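Local structure of ubiquitin-like-specific protease 2 (5LNB) at residues K20-Y25 with T34-D39; L54-K59 with H270-L275; Y112-I117 with K225-P230; C126-L131 with V159-F164. The protein acts as a SUMO-removing thiol protease of the peptidase C48 family, the chain described here carrying its Ulp1-type catalytic domain. All coordinates share one frame; numbering follows the deposited sequence.

Contact 1. Residues K20-Y25 with T34-D39; sequences KPSLCY and TITNQD
Ser22 and Thr36 meet through the settings of their first torsions. In Ser22 the hydroxyl stands anti to its own carbonyl carbon (chi1 -54°); in Thr36, OG1 takes the place between the backbone N and the carbonyl carbon (chi1 70°), which leaves methyl CG2 beside the N and against the serine. Ser22 OG thus rests 3.5 Å from Thr36 CG2. The serine oxygen also holds a water, at 2.8 Å from Ser22 OG, and this water accepts the backbone N-H of Asn37. A small hydroxyl residue suits the spot, since it can touch a methyl and bind a bridging water together.

Next along the chain the segments pair as a beta hairpin. Leu23 and Ile35 form the antiparallel hydrogen-bonded pair: Leu23 N donates to Ile35 O at 2.9 Å along a bent path, and Ile35 N to Leu23 O at 2.7 Å, much straighter at 164°. Their side chains share one face, CB of Leu23 lying 4.1 Å from CB of Ile35, whereas Cys24 and Thr34 point to the other face. Thr36, just past the end of the strand, is the N-cap of helix 37-40. Its backbone N donates to Asp39 OD2 at 3.1 Å, the N-cap to N3 bond that makes one half of a capping box, a role well served by a short carboxylate.

The oily face of the hairpin is covered by two helices: Leu23 lies on Leu272 of helix 264-285, and Ile35 on Ile53 and Phe56 of helix 51-67. Pro21 packs against helix 289-294, on Tyr289, Val292 and Met293.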
# COMPACT_ATOMS: atom_id res chain seq x y z
N LYS A 20 25.84 -0.98 -0.16
CA LYS A 20 26.45 -1.64 -1.29
C LYS A 20 27.03 -2.96 -0.79
O LYS A 20 27.78 -2.96 0.20
CB LYS A 20 27.54 -0.75 -1.89
CG LYS A 20 27.83 -0.97 -3.36
CD LYS A 20 28.98 -0.07 -3.81
CE LYS A 20 29.81 -0.72 -4.92
NZ LYS A 20 31.00 0.11 -5.28
N PRO A 21 26.69 -4.09 -1.43
CA PRO A 21 25.84 -4.16 -2.62
C PRO A 21 24.37 -3.82 -2.36
O PRO A 21 23.93 -3.70 -1.21
CB PRO A 21 25.97 -5.62 -3.04
CG PRO A 21 26.27 -6.35 -1.77
CD PRO A 21 27.12 -5.42 -0.97
N SER A 22 23.62 -3.66 -3.44
CA SER A 22 22.19 -3.41 -3.30
C SER A 22 21.51 -4.62 -2.66
O SER A 22 21.89 -5.77 -2.91
CB SER A 22 21.57 -3.11 -4.66
OG SER A 22 22.26 -2.06 -5.30
N LEU A 23 20.52 -4.36 -1.83
CA LEU A 23 19.72 -5.43 -1.26
C LEU A 23 18.90 -6.11 -2.35
O LEU A 23 18.21 -5.46 -3.14
CB LEU A 23 18.79 -4.89 -0.17
CG LEU A 23 17.71 -5.85 0.32
CD1 LEU A 23 18.32 -7.12 0.91
CD2 LEU A 23 16.81 -5.14 1.32
N CYS A 24 18.98 -7.43 -2.40
CA CYS A 24 18.14 -8.25 -3.26
C CYS A 24 17.32 -9.16 -2.35
O CYS A 24 17.87 -10.04 -1.69
CB CYS A 24 18.99 -9.06 -4.24
SG CYS A 24 18.03 -9.93 -5.46
N TYR A 25 16.02 -8.92 -2.29
CA TYR A 25 15.16 -9.63 -1.35
C TYR A 25 14.15 -10.49 -2.10
O TYR A 25 13.51 -10.03 -3.05
CB TYR A 25 14.44 -8.64 -0.43
CG TYR A 25 13.86 -9.30 0.79
CD1 TYR A 25 12.53 -9.70 0.83
CD2 TYR A 25 14.65 -9.54 1.91
CE1 TYR A 25 12.00 -10.32 1.96
CE2 TYR A 25 14.14 -10.15 3.03
CZ TYR A 25 12.82 -10.53 3.05
OH TYR A 25 12.34 -11.14 4.18
N THR A 34 14.99 -5.40 -5.71
CA THR A 34 16.33 -4.84 -5.54
C THR A 34 16.21 -3.43 -4.97
O THR A 34 15.48 -2.60 -5.52
CB THR A 34 17.10 -4.82 -6.86
OG1 THR A 34 17.42 -6.16 -7.25
CG2 THR A 34 18.38 -4.01 -6.71
N ILE A 35 16.91 -3.17 -3.87
CA ILE A 35 16.91 -1.86 -3.23
C ILE A 35 18.33 -1.32 -3.31
O ILE A 35 19.24 -1.88 -2.69
CB ILE A 35 16.43 -1.94 -1.77
CG1 ILE A 35 14.99 -2.45 -1.71
CG2 ILE A 35 16.62 -0.59 -1.09
CD1 ILE A 35 14.02 -1.62 -2.52
N THR A 36 18.52 -0.24 -4.07
CA THR A 36 19.83 0.35 -4.23
C THR A 36 20.04 1.47 -3.21
O THR A 36 19.12 1.89 -2.50
CB THR A 36 20.03 0.91 -5.64
OG1 THR A 36 19.19 2.05 -5.83
CG2 THR A 36 19.71 -0.15 -6.71
N ASN A 37 21.29 1.95 -3.14
CA ASN A 37 21.59 3.08 -2.26
C ASN A 37 20.78 4.31 -2.66
O ASN A 37 20.31 5.06 -1.80
CB ASN A 37 23.08 3.39 -2.27
CG ASN A 37 23.43 4.54 -1.34
OD1 ASN A 37 23.31 4.42 -0.13
ND2 ASN A 37 23.86 5.67 -1.91
N GLN A 38 20.60 4.52 -3.97
CA GLN A 38 19.79 5.63 -4.44
C GLN A 38 18.38 5.58 -3.86
O GLN A 38 17.77 6.63 -3.60
CB GLN A 38 19.75 5.62 -5.97
CG GLN A 38 19.65 7.00 -6.62
CD GLN A 38 20.88 7.88 -6.37
OE1 GLN A 38 20.80 9.11 -6.46
NE2 GLN A 38 22.02 7.26 -6.05
N ASP A 39 17.84 4.38 -3.62
CA ASP A 39 16.52 4.24 -3.00
C ASP A 39 16.61 4.40 -1.48
O ASP A 39 15.82 5.12 -0.86
CB ASP A 39 15.90 2.88 -3.33
CG ASP A 39 15.88 2.59 -4.82
OD1 ASP A 39 15.53 3.50 -5.60
OD2 ASP A 39 16.21 1.45 -5.22
O HOH W 1 23.33 0.08 -3.91

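Contact 2. Residues L54-K59 with H270-L275; sequences LDFFTK and HTLKLL
Leu272 lies against the ends of two phenylalanine rings of the other helix and touches each with a different part of its fork. Methyl CD2 lies 3.5 Å from CE2 of Phe56, the two side chains running alongside one another in opposite senses. Its branch carbon CG meets CZ of Phe57 at 3.6 Å, and CD1 lies near CE2 of the same ring. The rings are themselves set together, CD2 of Phe56 standing over the centre of one face of Phe57. This is a helix-helix contact in which the axes of the two helical segments run nearly perpendicular (85°), 12.6 Å apart at closest, so that long side chains have to bridge the distance; flat phenylalanines and branched leucines fill it well. An alanine at Leu272 would probably leave the ends of both rings facing a gap and let them turn more easily. Leu275 approaches Phe56 tip to tip, CD1 lying in the ring plane 3.7 Å from CZ. Thr271 puts CG2 at the edge of Phe57, 4.0 Å from CE1, and a threonine can afford this because its hydroxyl bonds back to the carbonyl oxygen of Asn267 in its own helix. Leu275 also packs on Tyr25 of strand 23-26.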
# COMPACT_ATOMS: atom_id res chain seq x y z
N LEU A 54 8.68 2.48 -1.13
CA LEU A 54 7.29 2.29 -0.73
C LEU A 54 6.75 0.95 -1.22
O LEU A 54 6.11 0.22 -0.46
CB LEU A 54 6.43 3.44 -1.24
CG LEU A 54 5.04 3.38 -0.63
CD1 LEU A 54 4.64 4.75 -0.18
CD2 LEU A 54 4.04 2.79 -1.63
N ASP A 55 7.01 0.60 -2.49
CA ASP A 55 6.49 -0.68 -2.99
C ASP A 55 7.16 -1.86 -2.29
O ASP A 55 6.51 -2.87 -2.02
CB ASP A 55 6.63 -0.79 -4.52
CG ASP A 55 5.68 0.16 -5.26
OD1 ASP A 55 4.56 0.37 -4.79
OD2 ASP A 55 6.06 0.72 -6.31
N PHE A 56 8.45 -1.74 -1.95
CA PHE A 56 9.08 -2.81 -1.20
C PHE A 56 8.41 -3.03 0.15
O PHE A 56 8.09 -4.16 0.52
CB PHE A 56 10.57 -2.53 -0.98
CG PHE A 56 11.21 -3.53 -0.07
CD1 PHE A 56 11.52 -4.80 -0.52
CD2 PHE A 56 11.47 -3.22 1.26
CE1 PHE A 56 12.10 -5.73 0.32
CE2 PHE A 56 12.05 -4.15 2.10
CZ PHE A 56 12.36 -5.40 1.63
N PHE A 57 8.17 -1.95 0.89
CA PHE A 57 7.68 -2.11 2.26
C PHE A 57 6.20 -2.46 2.32
O PHE A 57 5.79 -3.20 3.23
CB PHE A 57 7.96 -0.85 3.06
CG PHE A 57 9.28 -0.87 3.75
CD1 PHE A 57 9.56 -1.85 4.69
CD2 PHE A 57 10.25 0.08 3.46
CE1 PHE A 57 10.79 -1.89 5.35
CE2 PHE A 57 11.48 0.05 4.12
CZ PHE A 57 11.75 -0.93 5.07
N THR A 58 5.37 -1.97 1.40
CA THR A 58 3.99 -2.44 1.40
C THR A 58 3.96 -3.94 1.16
O THR A 58 3.26 -4.68 1.86
CB THR A 58 3.16 -1.70 0.34
OG1 THR A 58 3.69 -1.97 -0.96
CG2 THR A 58 3.18 -0.19 0.60
N LYS A 59 4.75 -4.41 0.19
CA LYS A 59 4.92 -5.84 -0.01
C LYS A 59 5.47 -6.51 1.25
O LYS A 59 4.96 -7.55 1.69
CB LYS A 59 5.85 -6.08 -1.20
CG LYS A 59 6.11 -7.53 -1.52
CD LYS A 59 4.91 -8.15 -2.18
CE LYS A 59 5.28 -9.48 -2.86
NZ LYS A 59 4.08 -10.34 -3.10
N HIS A 270 16.69 1.07 9.69
CA HIS A 270 17.24 -0.05 10.43
C HIS A 270 16.77 -1.39 9.87
O HIS A 270 17.54 -2.35 9.81
CB HIS A 270 16.88 0.06 11.92
CG HIS A 270 17.61 -0.93 12.79
ND1 HIS A 270 16.97 -1.97 13.42
CD2 HIS A 270 18.92 -1.03 13.11
CE1 HIS A 270 17.85 -2.67 14.11
NE2 HIS A 270 19.04 -2.12 13.94
N THR A 271 15.50 -1.47 9.45
CA THR A 271 15.01 -2.72 8.89
C THR A 271 15.73 -3.06 7.59
O THR A 271 16.22 -4.18 7.42
CB THR A 271 13.50 -2.64 8.65
OG1 THR A 271 12.82 -2.46 9.90
CG2 THR A 271 13.00 -3.91 7.98
N LEU A 272 15.78 -2.10 6.66
CA LEU A 272 16.46 -2.34 5.39
C LEU A 272 17.94 -2.65 5.63
O LEU A 272 18.46 -3.66 5.14
CB LEU A 272 16.30 -1.12 4.49
CG LEU A 272 15.05 -1.09 3.62
CD1 LEU A 272 15.04 0.17 2.76
CD2 LEU A 272 15.01 -2.35 2.74
N LYS A 273 18.62 -1.78 6.38
CA LYS A 273 20.03 -2.00 6.69
C LYS A 273 20.26 -3.41 7.20
O LYS A 273 21.20 -4.09 6.80
CB LYS A 273 20.50 -0.96 7.71
CG LYS A 273 22.01 -0.96 7.91
CD LYS A 273 22.71 -0.72 6.58
CE LYS A 273 24.15 -1.19 6.60
NZ LYS A 273 24.73 -1.13 5.23
N LEU A 274 19.39 -3.87 8.10
CA LEU A 274 19.52 -5.22 8.65
C LEU A 274 19.32 -6.28 7.57
O LEU A 274 20.10 -7.23 7.48
CB LEU A 274 18.51 -5.39 9.79
CG LEU A 274 18.54 -6.63 10.68
CD1 LEU A 274 19.93 -7.24 10.77
CD2 LEU A 274 18.04 -6.23 12.07
N LEU A 275 18.28 -6.12 6.74
CA LEU A 275 18.07 -7.06 5.64
C LEU A 275 19.28 -7.11 4.72
O LEU A 275 19.61 -8.18 4.17
CB LEU A 275 16.82 -6.69 4.85
CG LEU A 275 15.46 -6.87 5.55
CD1 LEU A 275 14.32 -6.47 4.63
CD2 LEU A 275 15.28 -8.31 6.02

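Contact 3. Residues Y112-I117 with K225-P230; sequences YVVIPI and KFFENP
Tyr112 takes the edges of two phenylalanines on one and the same face of its ring. Both pairs are offset edge-to-face stacks: the centroids of the Tyr112 and Phe226 rings lie 5.5 Å apart with planes at 79°, and those of the Tyr112 and Phe227 rings 5.8 Å apart with planes at 87°. The phenylalanines also meet each other, CD1 of Phe226 standing 3.5 Å above the ring plane of Phe227, over its centre. Successive residues can do this because CG is anti to the backbone N in Phe226 but beside it in Phe227.

Aliphatic contacts extend the cluster. CG2 of Val114 lies at the edge of the Phe227 ring, near its plane and 3.7 Å from CZ, a fit that a short beta-branched strand residue allows. Pro230 crosses Tyr112 at about a right angle, its CB 3.5 Å from the tyrosine OH, while its CA lies over the rim of one face of Phe226. Proline suits this first position of helix 230-238, where no N-H is needed by the helix.

No hydrogen bond crosses the contact; on the helical side Asn229 is the N-cap, its OD1 accepting from Glu232 N, and Lys225 NZ makes a salt bridge with Glu228 OE1, its hydrogen bond weak at 3.3 Å, besides one with Asp257.

The contact joins the end of helix 215-228 to strand 112-119 in the central sheet. Tyr112 and Phe226 both reach Ile127 of strand 122-129 and Ile234 of helix 230-238, and Val114 and Phe227 both lie on Ile62 of helix 51-67.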
# COMPACT_ATOMS: atom_id res chain seq x y z
N TYR A 112 -9.19 -7.65 0.22
CA TYR A 112 -8.48 -6.37 0.31
C TYR A 112 -7.67 -6.17 -0.96
O TYR A 112 -6.80 -6.97 -1.28
CB TYR A 112 -7.55 -6.32 1.54
CG TYR A 112 -8.15 -6.97 2.77
CD1 TYR A 112 -9.17 -6.35 3.49
CD2 TYR A 112 -7.71 -8.22 3.20
CE1 TYR A 112 -9.74 -6.97 4.61
CE2 TYR A 112 -8.27 -8.84 4.30
CZ TYR A 112 -9.28 -8.22 5.00
OH TYR A 112 -9.81 -8.86 6.09
N VAL A 113 -7.96 -5.10 -1.69
CA VAL A 113 -7.15 -4.70 -2.83
C VAL A 113 -6.48 -3.38 -2.47
O VAL A 113 -7.17 -2.38 -2.21
CB VAL A 113 -7.97 -4.58 -4.12
CG1 VAL A 113 -7.07 -4.22 -5.30
CG2 VAL A 113 -8.71 -5.90 -4.40
N VAL A 114 -5.15 -3.39 -2.42
CA VAL A 114 -4.37 -2.29 -1.85
C VAL A 114 -3.81 -1.45 -2.99
O VAL A 114 -3.07 -1.97 -3.84
CB VAL A 114 -3.25 -2.81 -0.95
CG1 VAL A 114 -2.45 -1.62 -0.35
CG2 VAL A 114 -3.82 -3.70 0.16
N ILE A 115 -4.13 -0.16 -3.00
CA ILE A 115 -3.65 0.70 -4.08
C ILE A 115 -2.98 1.94 -3.52
O ILE A 115 -3.67 2.90 -3.13
CB ILE A 115 -4.80 1.08 -5.02
CG1 ILE A 115 -5.47 -0.18 -5.57
CG2 ILE A 115 -4.27 1.97 -6.15
CD1 ILE A 115 -6.68 0.12 -6.44
N PRO A 116 -1.65 1.97 -3.44
CA PRO A 116 -0.97 3.22 -3.07
C PRO A 116 -0.99 4.21 -4.23
O PRO A 116 -0.92 3.83 -5.40
CB PRO A 116 0.46 2.78 -2.72
CG PRO A 116 0.62 1.44 -3.30
CD PRO A 116 -0.74 0.81 -3.42
N ILE A 117 -1.10 5.50 -3.89
CA ILE A 117 -1.36 6.56 -4.86
C ILE A 117 -0.29 7.63 -4.73
O ILE A 117 -0.10 8.20 -3.65
CB ILE A 117 -2.77 7.15 -4.68
CG1 ILE A 117 -3.81 6.09 -5.03
CG2 ILE A 117 -2.94 8.41 -5.53
CD1 ILE A 117 -5.25 6.51 -4.80
N LYS A 225 -0.17 -1.13 9.78
CA LYS A 225 -1.11 -1.25 10.89
C LYS A 225 -2.38 -1.98 10.46
O LYS A 225 -2.88 -2.86 11.17
CB LYS A 225 -1.45 0.12 11.46
CG LYS A 225 -2.51 0.10 12.55
CD LYS A 225 -2.06 -0.68 13.78
CE LYS A 225 -0.73 -0.15 14.31
NZ LYS A 225 -0.40 -0.70 15.66
N PHE A 226 -2.91 -1.64 9.28
CA PHE A 226 -4.12 -2.30 8.80
C PHE A 226 -3.96 -3.81 8.80
O PHE A 226 -4.85 -4.54 9.25
CB PHE A 226 -4.47 -1.78 7.40
CG PHE A 226 -5.71 -2.41 6.81
CD1 PHE A 226 -5.64 -3.63 6.14
CD2 PHE A 226 -6.95 -1.77 6.92
CE1 PHE A 226 -6.78 -4.22 5.60
CE2 PHE A 226 -8.10 -2.35 6.37
CZ PHE A 226 -8.02 -3.58 5.71
N PHE A 227 -2.82 -4.31 8.33
CA PHE A 227 -2.63 -5.75 8.16
C PHE A 227 -2.08 -6.45 9.39
O PHE A 227 -1.92 -7.67 9.37
CB PHE A 227 -1.76 -6.02 6.95
CG PHE A 227 -2.49 -5.88 5.66
CD1 PHE A 227 -3.31 -6.90 5.20
CD2 PHE A 227 -2.41 -4.71 4.92
CE1 PHE A 227 -4.01 -6.76 4.02
CE2 PHE A 227 -3.11 -4.57 3.74
CZ PHE A 227 -3.92 -5.59 3.29
N GLU A 228 -1.84 -5.73 10.48
CA GLU A 228 -1.72 -6.43 11.75
C GLU A 228 -3.08 -6.91 12.25
O GLU A 228 -3.14 -7.87 13.03
CB GLU A 228 -1.03 -5.53 12.78
CG GLU A 228 0.39 -5.17 12.34
CD GLU A 228 1.11 -4.21 13.28
OE1 GLU A 228 0.43 -3.43 14.01
OE2 GLU A 228 2.36 -4.23 13.27
N ASN A 229 -4.19 -6.27 11.82
CA ASN A 229 -5.54 -6.72 12.16
C ASN A 229 -6.56 -5.99 11.30
O ASN A 229 -7.08 -4.93 11.68
CB ASN A 229 -5.84 -6.49 13.65
CG ASN A 229 -7.15 -7.13 14.09
OD1 ASN A 229 -8.07 -7.30 13.29
ND2 ASN A 229 -7.24 -7.49 15.36
N PRO A 230 -6.88 -6.52 10.11
CA PRO A 230 -7.76 -5.79 9.18
C PRO A 230 -9.18 -5.62 9.69
O PRO A 230 -9.73 -4.51 9.61
CB PRO A 230 -7.71 -6.66 7.92
CG PRO A 230 -6.39 -7.36 8.01
CD PRO A 230 -6.22 -7.67 9.46

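Contact 4. Residues C126-L131 with V159-F164; sequences CIITNL and VNILTF
Ile127 and Leu162 form one hydrogen-bonded pair, Thr129 and Asn160 the next, in two antiparallel strands inside the five-stranded mixed sheet of this Ulp1-type protease domain. Ile127 N donates to Leu162 O at 2.8 Å and the return bond is equally short. Thr129 N reaches Asn160 O at 2.9 Å, coming nearly along the C=O axis.

On the face of Ile127, CG1 lies in the plane of the Phe164 ring at its edge, 3.8 Å from CE2, and CG2 of Thr129 crosses to CD1 of Leu162 at 3.6 Å. The other face carries Cys126, whose CB meets CG2 of Ile161 at 3.6 Å, and Ile128, whose CG2 meets CG1 of Val159. Beta-branched residues suit such extended strands, and the small cysteine leaves room for the isoleucine methyl. Beside the Thr129-Asn160 pair a water bridges the hydroxyl of Thr129 and the amide ND2 of Asn160.

Farther out, Phe164 is set against Trp237 and also touches Asn222 and Ile223 of helix 215-228. An alanine at Ile127 would probably open a gap at the edge of Phe164 and beside Phe226, leaving the Phe164 ring less firmly held. Helix 172-190 covers the opposite face, Ile178 lying on Cys126 and Ile128, and Ile175 on Ile161 and Thr163. There Thr163, with OG1 beside its own backbone N (chi1 -48°), hands its proton to Ile161 O at 3.2 Å, the OG1 donor standing 60° out of that carbonyl's plane.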
# COMPACT_ATOMS: atom_id res chain seq x y z
N CYS A 126 -5.40 3.75 -0.75
CA CYS A 126 -6.72 3.22 -0.44
C CYS A 126 -6.66 1.70 -0.42
O CYS A 126 -5.71 1.08 -0.90
CB CYS A 126 -7.78 3.72 -1.42
SG CYS A 126 -7.59 3.10 -3.06
N ILE A 127 -7.68 1.10 0.18
CA ILE A 127 -7.85 -0.34 0.25
C ILE A 127 -9.30 -0.63 -0.11
O ILE A 127 -10.22 -0.09 0.52
CB ILE A 127 -7.51 -0.90 1.65
CG1 ILE A 127 -6.05 -0.63 1.99
CG2 ILE A 127 -7.81 -2.40 1.71
CD1 ILE A 127 -5.60 -1.19 3.34
N ILE A 128 -9.50 -1.43 -1.15
CA ILE A 128 -10.84 -1.73 -1.64
C ILE A 128 -11.35 -2.98 -0.93
O ILE A 128 -10.70 -4.03 -0.97
CB ILE A 128 -10.84 -1.94 -3.16
CG1 ILE A 128 -10.08 -0.82 -3.86
CG2 ILE A 128 -12.29 -2.02 -3.68
CD1 ILE A 128 -10.09 -0.94 -5.38
N THR A 129 -12.51 -2.86 -0.28
CA THR A 129 -13.11 -3.98 0.44
C THR A 129 -14.49 -4.31 -0.15
O THR A 129 -15.11 -3.51 -0.85
CB THR A 129 -13.26 -3.66 1.94
OG1 THR A 129 -14.18 -2.57 2.11
CG2 THR A 129 -11.91 -3.30 2.55
N ASN A 130 -14.96 -5.52 0.17
CA ASN A 130 -16.28 -6.04 -0.17
C ASN A 130 -16.41 -6.46 -1.64
O ASN A 130 -17.53 -6.81 -2.06
CB ASN A 130 -17.40 -5.06 0.16
CG ASN A 130 -17.69 -5.01 1.64
OD1 ASN A 130 -17.42 -5.98 2.35
ND2 ASN A 130 -18.22 -3.89 2.12
N LEU A 131 -15.33 -6.45 -2.42
CA LEU A 131 -15.42 -6.96 -3.78
C LEU A 131 -15.82 -8.43 -3.79
O LEU A 131 -16.57 -8.87 -4.66
CB LEU A 131 -14.11 -6.76 -4.52
CG LEU A 131 -13.67 -5.31 -4.76
CD1 LEU A 131 -12.26 -5.31 -5.34
CD2 LEU A 131 -14.65 -4.61 -5.68
N VAL A 159 -19.41 -1.58 -2.13
CA VAL A 159 -17.96 -1.62 -2.24
C VAL A 159 -17.40 -0.37 -1.58
O VAL A 159 -17.77 0.75 -1.94
CB VAL A 159 -17.53 -1.71 -3.72
CG1 VAL A 159 -16.01 -1.68 -3.84
CG2 VAL A 159 -18.17 -2.95 -4.41
N ASN A 160 -16.50 -0.56 -0.62
CA ASN A 160 -15.95 0.55 0.15
C ASN A 160 -14.49 0.72 -0.24
O ASN A 160 -13.69 -0.21 -0.12
CB ASN A 160 -16.08 0.32 1.66
CG ASN A 160 -17.52 0.24 2.12
OD1 ASN A 160 -18.37 1.01 1.66
ND2 ASN A 160 -17.82 -0.69 3.01
N ILE A 161 -14.16 1.90 -0.75
CA ILE A 161 -12.78 2.25 -1.05
C ILE A 161 -12.27 3.03 0.16
O ILE A 161 -12.54 4.22 0.30
CB ILE A 161 -12.66 3.05 -2.35
CG1 ILE A 161 -13.23 2.22 -3.52
CG2 ILE A 161 -11.20 3.46 -2.59
CD1 ILE A 161 -13.27 2.95 -4.83
N LEU A 162 -11.55 2.34 1.04
CA LEU A 162 -11.07 2.94 2.28
C LEU A 162 -9.83 3.77 1.97
O LEU A 162 -8.77 3.21 1.66
CB LEU A 162 -10.79 1.85 3.31
CG LEU A 162 -11.93 0.84 3.54
CD1 LEU A 162 -11.51 -0.26 4.52
CD2 LEU A 162 -13.21 1.54 4.04
N THR A 163 -9.96 5.09 2.04
CA THR A 163 -8.94 6.04 1.60
C THR A 163 -8.38 6.80 2.80
O THR A 163 -9.15 7.39 3.57
CB THR A 163 -9.53 7.03 0.59
OG1 THR A 163 -10.26 6.32 -0.41
CG2 THR A 163 -8.43 7.84 -0.10
N PHE A 164 -7.05 6.80 2.95
CA PHE A 164 -6.43 7.39 4.13
C PHE A 164 -5.20 8.19 3.74
O PHE A 164 -4.39 7.76 2.91
CB PHE A 164 -6.09 6.31 5.18
CG PHE A 164 -5.54 5.03 4.59
CD1 PHE A 164 -4.17 4.77 4.59
CD2 PHE A 164 -6.40 4.09 4.02
CE1 PHE A 164 -3.66 3.59 4.06
CE2 PHE A 164 -5.89 2.91 3.47
CZ PHE A 164 -4.52 2.66 3.50
O HOH W 2 -15.62 -2.58 4.58

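From the N terminus the chain first closes contact 1, a short hairpin, and then enters helix 51-67. There contact 2 opens and stays open for some two hundred residues, until helix 264-285 returns. Contact 3 is nested inside that loop, joining strand 112-119 to the end of helix 215-228, and contact 4 is nested in turn inside contact 3. Contacts 1 and 2 touch, hairpin on helices, with centres about 10 Å apart. Leu54 of contact 2 packs on Pro116 of contact 3. Contacts 3 and 4 share the central sheet, their strands 112-119 and 122-129 being neighbours. Contacts 1 and 4 lie on opposite sides of the chain's centre.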